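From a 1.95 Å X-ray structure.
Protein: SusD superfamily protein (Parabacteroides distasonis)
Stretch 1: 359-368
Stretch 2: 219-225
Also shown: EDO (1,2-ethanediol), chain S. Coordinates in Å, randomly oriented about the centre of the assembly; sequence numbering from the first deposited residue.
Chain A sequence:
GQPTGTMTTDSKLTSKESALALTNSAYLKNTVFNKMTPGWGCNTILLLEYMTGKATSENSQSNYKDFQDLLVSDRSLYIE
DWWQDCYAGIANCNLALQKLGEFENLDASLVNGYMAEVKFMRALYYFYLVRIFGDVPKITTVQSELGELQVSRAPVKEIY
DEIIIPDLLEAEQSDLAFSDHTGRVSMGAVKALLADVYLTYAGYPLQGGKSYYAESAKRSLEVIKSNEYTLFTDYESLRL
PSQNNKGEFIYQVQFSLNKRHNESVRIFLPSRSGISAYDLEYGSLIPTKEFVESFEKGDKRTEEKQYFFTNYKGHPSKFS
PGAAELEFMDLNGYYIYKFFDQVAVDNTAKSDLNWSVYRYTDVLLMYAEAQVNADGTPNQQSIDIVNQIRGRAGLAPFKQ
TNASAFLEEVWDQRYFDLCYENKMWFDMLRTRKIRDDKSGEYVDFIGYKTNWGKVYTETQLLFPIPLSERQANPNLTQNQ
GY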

ATOM      1  N   ARG A 359      -7.025  -1.265   5.135  1.00 19.10           N
ATOM      2  CA  ARG A 359      -7.608  -1.923   6.292  1.00 19.28           C
ATOM      3  C   ARG A 359      -8.066  -0.866   7.304  1.00 17.27           C
ATOM      4  O   ARG A 359      -7.695   0.284   7.232  1.00 17.77           O
ATOM      5  CB  ARG A 359      -6.650  -2.935   6.913  1.00 19.23           C
ATOM      6  CG  ARG A 359      -5.401  -2.374   7.596  1.00 19.46           C
ATOM      7  CD  ARG A 359      -4.608  -3.532   8.105  1.00 20.41           C
ATOM      8  NE  ARG A 359      -3.323  -3.207   8.757  1.00 18.94           N
ATOM      9  CZ  ARG A 359      -3.078  -3.252  10.068  1.00 17.63           C
ATOM     10  NH1 ARG A 359      -4.045  -3.541  10.940  1.00 22.44           N
ATOM     11  NH2 ARG A 359      -1.828  -3.039  10.528  1.00 17.84           N
ATOM     12  N   TYR A 360      -8.937  -1.264   8.203  1.00 17.35           N
ATOM     13  CA  TYR A 360      -9.580  -0.335   9.136  1.00 19.28           C
ATOM     14  C   TYR A 360      -8.624   0.451  10.008  1.00 20.57           C
ATOM     15  O   TYR A 360      -8.864   1.651  10.262  1.00 22.10           O
ATOM     16  CB  TYR A 360     -10.552  -1.126  10.000  1.00 21.08           C
ATOM     17  CG  TYR A 360     -11.564  -0.354  10.804  1.00 18.41           C
ATOM     18  CD1 TYR A 360     -12.334   0.639  10.230  1.00 21.11           C
ATOM     19  CD2 TYR A 360     -11.838  -0.726  12.108  1.00 20.46           C
ATOM     20  CE1 TYR A 360     -13.311   1.275  10.958  1.00 21.28           C
ATOM     21  CE2 TYR A 360     -12.811  -0.098  12.844  1.00 24.77           C
ATOM     22  CZ  TYR A 360     -13.542   0.893  12.267  1.00 24.81           C
ATOM     23  OH  TYR A 360     -14.491   1.522  12.999  1.00 27.12           O
ATOM     24  N   THR A 361      -7.536  -0.171  10.459  1.00 19.11           N
ATOM     25  CA  THR A 361      -6.549   0.592  11.286  1.00 20.80           C
ATOM     26  C   THR A 361      -6.031   1.855  10.581  1.00 20.14           C
ATOM     27  O   THR A 361      -5.966   2.929  11.190  1.00 20.12           O
ATOM     28  CB  THR A 361      -5.374  -0.270  11.791  1.00 18.62           C
ATOM     29  OG1 THR A 361      -5.868  -1.278  12.670  1.00 18.90           O
ATOM     30  CG2 THR A 361      -4.323   0.587  12.555  1.00 16.43           C
ATOM     31  N   ASP A 362      -5.715   1.727   9.294  1.00 21.47           N
ATOM     32  CA  ASP A 362      -5.260   2.834   8.446  1.00 22.66           C
ATOM     33  C   ASP A 362      -6.348   3.905   8.374  1.00 21.46           C
ATOM     34  O   ASP A 362      -6.074   5.078   8.560  1.00 19.68           O
ATOM     35  CB  ASP A 362      -4.971   2.286   7.043  1.00 24.02           C
ATOM     36  CG  ASP A 362      -4.252   3.272   6.101  1.00 31.15           C
ATOM     37  OD1 ASP A 362      -3.922   4.449   6.445  1.00 26.17           O
ATOM     38  OD2 ASP A 362      -3.995   2.806   4.955  1.00 36.13           O
ATOM     39  N   VAL A 363      -7.590   3.479   8.190  1.00 21.65           N
ATOM     40  CA  VAL A 363      -8.696   4.426   8.069  1.00 20.94           C
ATOM     41  C   VAL A 363      -8.885   5.200   9.388  1.00 19.87           C
ATOM     42  O   VAL A 363      -9.097   6.398   9.349  1.00 22.70           O
ATOM     43  CB  VAL A 363      -9.996   3.774   7.627  1.00 20.96           C
ATOM     44  CG1 VAL A 363     -11.150   4.814   7.640  1.00 21.67           C
ATOM     45  CG2 VAL A 363      -9.838   3.167   6.235  1.00 18.54           C
ATOM     46  N   LEU A 364      -8.834   4.512  10.526  1.00 18.62           N
ATOM     47  CA  LEU A 364      -8.909   5.169  11.839  1.00 18.66           C
ATOM     48  C   LEU A 364      -7.798   6.238  12.033  1.00 18.44           C
ATOM     49  O   LEU A 364      -8.063   7.375  12.465  1.00 19.44           O
ATOM     50  CB  LEU A 364      -8.810   4.135  12.958  1.00 20.41           C
ATOM     51  CG  LEU A 364      -9.910   3.069  13.091  1.00 22.90           C
ATOM     52  CD1 LEU A 364      -9.786   2.303  14.405  1.00 16.22           C
ATOM     53  CD2 LEU A 364     -11.277   3.718  12.969  1.00 17.11           C
ATOM     54  N   LEU A 365      -6.568   5.885  11.691  1.00 18.23           N
ATOM     55  CA  LEU A 365      -5.469   6.839  11.836  1.00 18.26           C
ATOM     56  C   LEU A 365      -5.595   7.974  10.803  1.00 19.47           C
ATOM     57  O   LEU A 365      -5.233   9.093  11.101  1.00 23.02           O
ATOM     58  CB  LEU A 365      -4.129   6.124  11.722  1.00 17.70           C
ATOM     59  CG  LEU A 365      -3.833   5.186  12.900  1.00 18.18           C
ATOM     60  CD1 LEU A 365      -2.654   4.274  12.541  1.00 22.38           C
ATOM     61  CD2 LEU A 365      -3.508   6.015  14.146  1.00 19.12           C
HETATM   62  N   MSE A 366      -6.114   7.698   9.600  1.00 18.78           N
HETATM   63  CA  MSE A 366      -6.433   8.771   8.636  1.00 19.42           C
HETATM   64  C   MSE A 366      -7.501   9.708   9.167  1.00 20.97           C
HETATM   65  O   MSE A 366      -7.388  10.910   8.961  1.00 19.34           O
HETATM   66  CB  MSE A 366      -6.844   8.210   7.269  1.00 18.69           C
HETATM   67  CG  MSE A 366      -5.693   7.591   6.508  1.00 24.11           C
HETATM   68 SE   MSE A 366      -6.170   7.356   4.631  0.75 22.88          SE
HETATM   69  CE  MSE A 366      -7.554   6.044   4.804  1.00 25.44           C
ATOM     70  N   TYR A 367      -8.513   9.175   9.868  1.00 20.14           N
ATOM     71  CA  TYR A 367      -9.485  10.046  10.544  1.00 20.67           C
ATOM     72  C   TYR A 367      -8.810  10.949  11.579  1.00 22.59           C
ATOM     73  O   TYR A 367      -9.019  12.176  11.538  1.00 21.49           O
ATOM     74  CB  TYR A 367     -10.659   9.306  11.217  1.00 20.32           C
ATOM     75  CG  TYR A 367     -11.588  10.296  11.936  1.00 21.00           C
ATOM     76  CD1 TYR A 367     -12.551  11.020  11.241  1.00 26.37           C
ATOM     77  CD2 TYR A 367     -11.453  10.543  13.302  1.00 22.83           C
ATOM     78  CE1 TYR A 367     -13.360  11.969  11.899  1.00 24.10           C
ATOM     79  CE2 TYR A 367     -12.262  11.459  13.962  1.00 25.14           C
ATOM     80  CZ  TYR A 367     -13.213  12.171  13.242  1.00 27.18           C
ATOM     81  OH  TYR A 367     -13.996  13.078  13.892  1.00 26.27           O
ATOM     82  N   ALA A 368      -8.046  10.364  12.512  1.00 21.80           N
ATOM     83  CA  ALA A 368      -7.337  11.149  13.553  1.00 20.95           C
ATOM     84  C   ALA A 368      -6.463  12.242  12.929  1.00 21.63           C
ATOM     85  O   ALA A 368      -6.452  13.377  13.414  1.00 23.09           O
ATOM     86  CB  ALA A 368      -6.482  10.263  14.470  1.00 21.32           C
TER
HETATM   87  C1  EDO S 632     -13.927   3.761  16.958  1.00 49.94           C
HETATM   88  O1  EDO S 632     -13.712   4.309  18.263  1.00 49.23           O
HETATM   89  C2  EDO S 632     -13.068   2.516  16.777  1.00 48.29           C
HETATM   90  O2  EDO S 632     -13.746   1.594  15.913  1.00 57.68           O
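Stretch 2, residues 219-225: RSLEVIK

Stretch 2 is helical throughout, residues 219-225, and its helix begins earlier in the chain. In stretch 1 the helix runs from Tyr-360 to Ala-368 and continues beyond it. Arg-359 occupies the N-cap position. Its carbonyl O accepts a weak hydrogen bond from Val-363 N at 3.3 Å. Farther along, the backbone bonds are firmer, as in Tyr-367 N to Val-363 O at 2.9 Å. In stretch 2, Lys-225 N donates to Leu-221 O at 2.8 Å.

The two helices cross obliquely, their N-to-C directions 130° apart. Their signed crossing angle is -130°, and the axes approach to 8.8 Å. The backbones are nearest at Tyr-367 and Ser-220, whose CA atoms are 5.4 Å apart. The small serine side chain points toward stretch 1 at this place. Ser-220 OG lies 3.4 Å from Tyr-367 CB, and Ser-220 CB lies 3.6 Å from Val-363 CG1.

No direct hydrogen bond joins the stretches, so the contact is mainly one of apolar packing. Val-223 also points toward stretch 1, with its CB 4.1 Å from Val-363 CG1. Its CG1 meets the edge of the Tyr-360 ring, 4.1 Å from Tyr-360 CE1. Ile-224 starts out sideways, but its end comes nearer. Its CG1 packs 3.5 Å from Leu-364 CD2, and its CD1 reaches to 4.1 Å from Tyr-367 CB. The Tyr-367 ring extends past Ser-220, placing its CE1 3.8 Å from Leu-221 CB.

One water links the helices. It lies 2.7 Å from Ser-220 OG and donates a weak hydrogen bond to Met-366 O at 2.8 Å. Tyr-360 OH is 3.6 Å from Ile-224 CA and hydrogen-bonds to O2 of the ethanediol at 3.0 Å. That molecule probably comes from the crystallisation liquor.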

ATOM      1  N   ARG A 219     -15.227  11.185   5.158  1.00 24.56           N
ATOM      2  CA  ARG A 219     -15.248   9.842   4.587  1.00 22.60           C
ATOM      3  C   ARG A 219     -14.811   8.763   5.552  1.00 21.82           C
ATOM      4  O   ARG A 219     -15.453   7.738   5.640  1.00 20.43           O
ATOM      5  CB  ARG A 219     -14.433   9.741   3.298  1.00 21.20           C
ATOM      6  CG  ARG A 219     -15.201  10.152   2.047  1.00 27.29           C
ATOM      7  CD  ARG A 219     -15.717  11.515   2.106  1.00 24.50           C
ATOM      8  NE  ARG A 219     -16.463  11.915   0.928  1.00 25.54           N
ATOM      9  CZ  ARG A 219     -16.643  13.182   0.558  1.00 22.68           C
ATOM     10  NH1 ARG A 219     -16.132  14.186   1.266  1.00 28.72           N
ATOM     11  NH2 ARG A 219     -17.364  13.449  -0.518  1.00 27.85           N
ATOM     12  N   SER A 220     -13.697   8.982   6.233  1.00 21.68           N
ATOM     13  CA  SER A 220     -13.221   8.011   7.224  1.00 21.32           C
ATOM     14  C   SER A 220     -14.223   7.855   8.376  1.00 23.30           C
ATOM     15  O   SER A 220     -14.415   6.728   8.875  1.00 22.75           O
ATOM     16  CB  SER A 220     -11.798   8.361   7.694  1.00 19.50           C
ATOM     17  OG  SER A 220     -11.720   9.723   8.058  1.00 24.74           O
ATOM     18  N   LEU A 221     -14.868   8.965   8.788  1.00 22.73           N
ATOM     19  CA  LEU A 221     -15.895   8.920   9.830  1.00 23.12           C
ATOM     20  C   LEU A 221     -17.089   8.076   9.387  1.00 23.64           C
ATOM     21  O   LEU A 221     -17.619   7.306  10.194  1.00 21.72           O
ATOM     22  CB  LEU A 221     -16.391  10.306  10.228  1.00 25.92           C
ATOM     23  CG  LEU A 221     -17.257  10.382  11.492  1.00 27.45           C
ATOM     24  CD1 LEU A 221     -16.548   9.790  12.680  1.00 26.80           C
ATOM     25  CD2 LEU A 221     -17.606  11.840  11.778  1.00 21.72           C
ATOM     26  N   GLU A 222     -17.481   8.191   8.112  1.00 26.61           N
ATOM     27  CA  GLU A 222     -18.559   7.351   7.557  1.00 27.07           C
ATOM     28  C   GLU A 222     -18.218   5.867   7.713  1.00 25.97           C
ATOM     29  O   GLU A 222     -19.084   5.069   8.112  1.00 24.09           O
ATOM     30  CB  GLU A 222     -18.894   7.721   6.090  1.00 26.83           C
ATOM     31  CG  GLU A 222     -19.738   9.027   5.961  1.00 33.96           C
ATOM     32  CD  GLU A 222     -19.799   9.652   4.540  1.00 43.15           C
ATOM     33  OE1 GLU A 222     -19.235   9.113   3.587  1.00 42.21           O
ATOM     34  OE2 GLU A 222     -20.426  10.724   4.370  1.00 55.14           O
ATOM     35  N   VAL A 223     -16.959   5.495   7.432  1.00 23.76           N
ATOM     36  CA  VAL A 223     -16.535   4.098   7.583  1.00 23.40           C
ATOM     37  C   VAL A 223     -16.647   3.638   9.049  1.00 21.56           C
ATOM     38  O   VAL A 223     -17.097   2.528   9.317  1.00 24.89           O
ATOM     39  CB  VAL A 223     -15.088   3.847   7.039  1.00 21.23           C
ATOM     40  CG1 VAL A 223     -14.654   2.376   7.262  1.00 22.22           C
ATOM     41  CG2 VAL A 223     -15.003   4.177   5.539  1.00 21.00           C
ATOM     42  N   ILE A 224     -16.210   4.482   9.971  1.00 23.06           N
ATOM     43  CA  ILE A 224     -16.332   4.210  11.415  1.00 26.17           C
ATOM     44  C   ILE A 224     -17.803   4.014  11.805  1.00 27.25           C
ATOM     45  O   ILE A 224     -18.161   3.009  12.412  1.00 27.31           O
ATOM     46  CB  ILE A 224     -15.699   5.343  12.270  1.00 26.09           C
ATOM     47  CG1 ILE A 224     -14.188   5.395  12.050  1.00 22.75           C
ATOM     48  CG2 ILE A 224     -15.995   5.155  13.790  1.00 23.03           C
ATOM     49  CD1 ILE A 224     -13.503   6.659  12.665  1.00 24.63           C
ATOM     50  N   LYS A 225     -18.649   4.972  11.437  1.00 27.87           N
ATOM     51  CA  LYS A 225     -20.082   4.945  11.808  1.00 29.89           C
ATOM     52  C   LYS A 225     -20.864   3.807  11.167  1.00 30.41           C
ATOM     53  O   LYS A 225     -21.895   3.421  11.682  1.00 31.23           O
ATOM     54  CB  LYS A 225     -20.776   6.269  11.448  1.00 33.25           C
ATOM     55  CG  LYS A 225     -20.326   7.506  12.275  1.00 39.70           C
ATOM     56  CD  LYS A 225     -20.473   7.330  13.772  1.00 48.19           C
ATOM     57  CE  LYS A 225     -20.172   8.642  14.501  1.00 52.73           C
ATOM     58  NZ  LYS A 225     -19.999   8.407  15.956  1.00 58.49           N
TER
HETATM   59  O   HOH W   1      -9.530  10.916   7.134  1.00 20.22           O